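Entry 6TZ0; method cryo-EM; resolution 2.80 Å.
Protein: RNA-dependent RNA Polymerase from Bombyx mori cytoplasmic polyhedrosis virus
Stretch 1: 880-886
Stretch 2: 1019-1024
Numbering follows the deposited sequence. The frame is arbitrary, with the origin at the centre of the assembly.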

# COMPACT_ATOMS: atom_id res chain seq x y z
N ASN A 880 -1.93 51.92 6.02
CA ASN A 880 -2.39 52.61 7.24
C ASN A 880 -3.92 52.61 7.32
O ASN A 880 -4.60 53.62 7.16
N ILE A 881 -4.43 51.40 7.56
CA ILE A 881 -5.85 51.10 7.52
C ILE A 881 -6.63 51.87 8.60
O ILE A 881 -7.80 52.22 8.41
N ARG A 882 -5.98 52.18 9.73
CA ARG A 882 -6.61 53.02 10.75
C ARG A 882 -6.80 54.44 10.23
O ARG A 882 -7.88 55.04 10.40
N GLU A 883 -5.77 55.00 9.60
CA GLU A 883 -5.91 56.31 8.96
C GLU A 883 -6.90 56.25 7.81
O GLU A 883 -7.67 57.18 7.59
N MET A 884 -6.92 55.12 7.10
CA MET A 884 -7.81 54.99 5.96
C MET A 884 -9.27 54.85 6.39
O MET A 884 -10.18 55.19 5.62
N ILE A 885 -9.53 54.42 7.63
CA ILE A 885 -10.91 54.45 8.12
C ILE A 885 -11.22 55.68 8.96
O ILE A 885 -12.39 55.85 9.36
N GLN A 886 -10.24 56.54 9.27
CA GLN A 886 -10.60 57.76 9.99
C GLN A 886 -10.75 58.99 9.10
O GLN A 886 -11.04 60.07 9.63
N LEU A 1019 -14.35 44.51 3.10
CA LEU A 1019 -14.43 43.74 4.33
C LEU A 1019 -13.08 43.62 5.03
O LEU A 1019 -13.05 43.19 6.19
N HIS A 1020 -11.98 43.96 4.37
CA HIS A 1020 -10.70 43.95 5.07
C HIS A 1020 -10.51 45.16 5.97
O HIS A 1020 -9.59 45.16 6.79
N LEU A 1021 -11.37 46.17 5.87
CA LEU A 1021 -11.14 47.44 6.55
C LEU A 1021 -11.74 47.41 7.96
O LEU A 1021 -12.82 47.91 8.23
N TYR A 1022 -10.99 46.78 8.86
CA TYR A 1022 -11.37 46.68 10.25
C TYR A 1022 -10.12 46.68 11.12
O TYR A 1022 -9.09 46.14 10.73
N GLU A 1023 -10.22 47.29 12.29
CA GLU A 1023 -9.10 47.37 13.21
C GLU A 1023 -9.55 47.14 14.65
O GLU A 1023 -10.74 47.05 14.95
N PHE A 1024 -8.56 47.04 15.53
CA PHE A 1024 -8.75 46.62 16.91
C PHE A 1024 -7.93 47.52 17.81
O PHE A 1024 -6.70 47.58 17.67

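The contact between this short helix and the loop leading into a strand is largely apolar, and its rule is simple: one face of the helix supplies Ile881, Met884 and Ile885, and Leu1021 receives all three. The i, i+3, i+4 spacing puts these residues on the same side, each with its CA-to-CB bond pointing toward the other stretch. Leu1021 starts sideways, but its m, t rotamer brings the end of the side chain nearer the helix. Its CD2 lies 3.8 Å from Ile881 CD1 and 3.7 Å from Met884 CE, while its CB sits 4.2 Å from Ile885 CG2. Ile881 is t, t and Met884 t, t, p, so both extend from the backbone before meeting the leucine; Ile885 takes p, t.

Ile881 also packs against backbone. Its CD1 comes within 3.3 Å of His1020 O, 3.7 Å of Leu1021 CA and 3.9 Å of Tyr1022 N. That carbonyl oxygen accepts a hydrogen bond from Tyr1022 N at 3.0 Å, so the methyl group rests against a turn in which this carbonyl and the Tyr1022 amide are paired with each other.

No hydrogen bond crosses between the stretches, yet Glu1023 is a substantial part of the contact: it points toward the helix with chi1 and chi2 both m, and lays its chain beside the first turn. Its OE2 is 3.3 Å from Ile881 CG2 and its CG 4.4 Å from Arg882 N, while OE1 accepts a weak 3.4 Å hydrogen bond from Phe1024 N. Arg882 leaves sideways and its end leads away, so its long chain adds little.

The remaining side chains face other surroundings. Tyr1022 points away, its OH hydrogen-bonded elsewhere in the structure, and Asn880, at the N-cap position, stays out of reach.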

# COMPACT_ATOMS: atom_id res chain seq x y z
CB ASN A 880 -1.81 54.02 7.36
CG ASN A 880 -1.89 54.56 8.77
OD1 ASN A 880 -2.40 53.90 9.68
ND2 ASN A 880 -1.38 55.77 8.98
CB ILE A 881 -6.02 49.58 7.63
CG1 ILE A 881 -7.46 49.11 7.52
CG2 ILE A 881 -5.30 49.04 8.85
CD1 ILE A 881 -7.51 47.64 7.29
CB ARG A 882 -5.74 52.99 12.01
CG ARG A 882 -6.31 53.61 13.28
CD ARG A 882 -5.89 55.07 13.45
NE ARG A 882 -4.44 55.25 13.37
CZ ARG A 882 -3.84 56.40 13.09
NH1 ARG A 882 -4.57 57.48 12.85
NH2 ARG A 882 -2.52 56.47 13.04
CB GLU A 883 -4.56 56.82 8.48
CG GLU A 883 -4.60 58.21 7.90
CD GLU A 883 -3.24 58.70 7.46
OE1 GLU A 883 -2.26 57.95 7.62
OE2 GLU A 883 -3.16 59.84 6.95
CB MET A 884 -7.32 53.81 5.11
CG MET A 884 -8.09 53.50 3.85
SD MET A 884 -7.10 52.47 2.76
CE MET A 884 -6.83 51.04 3.78
CB ILE A 885 -11.30 53.22 8.97
CG1 ILE A 885 -10.58 53.20 10.31
CG2 ILE A 885 -11.01 51.93 8.24
CD1 ILE A 885 -11.08 52.13 11.22
CB GLN A 886 -9.59 58.05 11.12
CG GLN A 886 -8.20 58.50 10.72
CD GLN A 886 -8.04 60.01 10.67
OE1 GLN A 886 -8.72 60.74 11.39
NE2 GLN A 886 -7.13 60.48 9.82
CB LEU A 1019 -14.98 42.35 4.05
CG LEU A 1019 -16.43 42.25 3.60
CD1 LEU A 1019 -16.81 40.82 3.30
CD2 LEU A 1019 -17.35 42.84 4.65
CB HIS A 1020 -9.53 43.90 4.09
CG HIS A 1020 -9.50 42.67 3.24
ND1 HIS A 1020 -9.99 42.64 1.95
CD2 HIS A 1020 -9.07 41.41 3.50
CE1 HIS A 1020 -9.84 41.43 1.45
NE2 HIS A 1020 -9.29 40.66 2.37
CB LEU A 1021 -11.72 48.59 5.72
CG LEU A 1021 -11.15 48.67 4.31
CD1 LEU A 1021 -11.72 49.84 3.54
CD2 LEU A 1021 -9.66 48.75 4.36
CB TYR A 1022 -12.23 45.43 10.52
CG TYR A 1022 -11.57 44.10 10.25
CD1 TYR A 1022 -11.63 43.52 9.00
CD2 TYR A 1022 -10.93 43.40 11.26
CE1 TYR A 1022 -11.05 42.30 8.74
CE2 TYR A 1022 -10.34 42.19 11.02
CZ TYR A 1022 -10.41 41.64 9.76
OH TYR A 1022 -9.82 40.43 9.54
CB GLU A 1023 -8.36 48.71 13.10
CG GLU A 1023 -7.32 48.69 12.01
CD GLU A 1023 -6.17 47.76 12.36
OE1 GLU A 1023 -5.81 47.68 13.56
OE2 GLU A 1023 -5.64 47.09 11.46
CB PHE A 1024 -8.34 45.16 17.09
CG PHE A 1024 -9.26 44.18 16.44
CD1 PHE A 1024 -10.39 43.73 17.09
CD2 PHE A 1024 -9.02 43.75 15.15
CE1 PHE A 1024 -11.24 42.85 16.48
CE2 PHE A 1024 -9.87 42.87 14.53
CZ PHE A 1024 -10.98 42.42 15.20